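Local structure of putative lipase (Bacteroides thetaiotaomicron VPI-5482, 3BZW) at the interface of chains A and B. The protein is a putative lipase of the GDSL (SGNH) hydrolase family that probably cleaves ester bonds in lipids, perhaps in lysophospholipids. Sequence-based numbering; all coordinates share one arbitrary frame. Chains: chain A/B, Putative lipase.

The interface of chains A and B. Residues chain A 116, 118, 131, 133; chain B 186-187.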
loop_
_atom_site.group_PDB
_atom_site.type_symbol
_atom_site.label_atom_id
_atom_site.label_comp_id
_atom_site.label_asym_id
_atom_site.label_seq_id
_atom_site.Cartn_x
_atom_site.Cartn_y
_atom_site.Cartn_z
ATOM N N GLU A 116 -7.110 -31.731 12.849
ATOM C CA GLU A 116 -6.890 -32.891 13.703
ATOM C C GLU A 116 -7.644 -32.737 15.015
ATOM O O GLU A 116 -7.977 -31.625 15.427
ATOM C CB GLU A 116 -5.400 -33.048 14.023
ATOM C CG GLU A 116 -4.504 -33.453 12.861
ATOM C CD GLU A 116 -4.791 -34.855 12.361
ATOM O OE1 GLU A 116 -5.109 -35.732 13.192
ATOM O OE2 GLU A 116 -4.682 -35.083 11.137
ATOM N N VAL A 118 -7.535 -33.109 18.997
ATOM C CA VAL A 118 -6.502 -33.103 20.025
ATOM C C VAL A 118 -7.075 -32.702 21.382
ATOM O O VAL A 118 -8.003 -31.898 21.460
ATOM C CB VAL A 118 -5.351 -32.120 19.650
ATOM C CG1 VAL A 118 -5.853 -30.679 19.677
ATOM C CG2 VAL A 118 -4.173 -32.297 20.600
ATOM N N ARG A 131 -8.294 -28.775 15.821
ATOM C CA ARG A 131 -7.263 -27.768 15.597
ATOM C C ARG A 131 -6.435 -28.120 14.372
ATOM O O ARG A 131 -6.134 -29.291 14.130
ATOM C CB ARG A 131 -6.336 -27.678 16.816
ATOM C CG ARG A 131 -7.007 -27.236 18.104
ATOM C CD ARG A 131 -7.234 -25.731 18.138
ATOM N NE ARG A 131 -7.809 -25.301 19.410
ATOM C CZ ARG A 131 -9.098 -25.380 19.727
ATOM N NH1 ARG A 131 -9.975 -25.870 18.861
ATOM N NH2 ARG A 131 -9.510 -24.975 20.920
ATOM N N LYS A 133 -3.315 -28.831 12.399
ATOM C CA LYS A 133 -1.993 -29.299 12.803
ATOM C C LYS A 133 -1.080 -29.316 11.587
ATOM O O LYS A 133 -1.500 -29.710 10.495
ATOM C CB LYS A 133 -2.076 -30.714 13.384
ATOM C CG LYS A 133 -0.779 -31.210 14.024
ATOM C CD LYS A 133 -0.841 -32.702 14.334
ATOM C CE LYS A 133 0.270 -33.131 15.299
ATOM N NZ LYS A 133 1.637 -32.845 14.783
ATOM N N SER B 186 2.788 -27.498 16.982
ATOM C CA SER B 186 2.463 -27.881 15.614
ATOM C C SER B 186 0.961 -27.653 15.432
ATOM O O SER B 186 0.424 -27.817 14.337
ATOM C CB SER B 186 2.815 -29.356 15.340
ATOM O OG SER B 186 1.914 -30.248 15.978
ATOM N N TYR B 187 0.293 -27.261 16.519
ATOM C CA TYR B 187 -1.150 -26.996 16.507
ATOM C C TYR B 187 -1.443 -25.506 16.635
ATOM O O TYR B 187 -0.729 -24.786 17.333
ATOM C CB TYR B 187 -1.839 -27.686 17.692
ATOM C CG TYR B 187 -1.845 -29.198 17.670
ATOM C CD1 TYR B 187 -2.806 -29.901 16.940
ATOM C CD2 TYR B 187 -0.902 -29.926 18.392
ATOM C CE1 TYR B 187 -2.828 -31.298 16.938
ATOM C CE2 TYR B 187 -0.913 -31.320 18.394
ATOM C CZ TYR B 187 -1.878 -31.998 17.667
ATOM O OH TYR B 187 -1.894 -33.375 17.675
#
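A:Lys133 crosses one face of the B:Tyr187 ring at a slant, from the CD1/CE1 rim to the hydroxyl end, and A:Val118 presses on the opposite face, where two strands of one GDSL-family (SGNH) hydrolase, 111-122 and 127-136, receive a loop of a second copy. Tyrosine suits the place by offering two flat faces to apolar chains, and lysine because its methylenes can cover one while its amine reaches beyond. A:Lys133 CB lies outside the rim, 3.7 Å from B:Tyr187 CE1. A:Lys133 CG sits over the face, 3.8 Å from the centroid of the B:Tyr187 ring but offset toward the rim, in a CH-pi contact. With CG anti to the backbone N (chi1 -171°), the chain runs on nearly extended; CD passes CE1 and CZ, and A:Lys133 CE comes 3.4 Å from B:Tyr187 CZ, over the phenol oxygen OH. A bend at chi4 (-59°) then turns A:Lys133 NZ away from the ring to donate a hydrogen bond to the hydroxyl OG of B:Ser186, 2.9 Å away. Serine suits because its short side chain can put a hydroxyl beside the lysine methylenes. Across the ring, A:Val118 CG2 lies above the face, off-centre toward B:Tyr187 CZ at 3.7 Å, its branched, apolar side chain giving a compact surface. A:Arg131 and A:Glu116 bring their CB methylenes loosely to the CD1/CE1 side. An antiparallel beta bridge between A:Lys133 and B:Tyr187 may help to hold the tyrosine against the strands, though the pairing may reflect crystal packing.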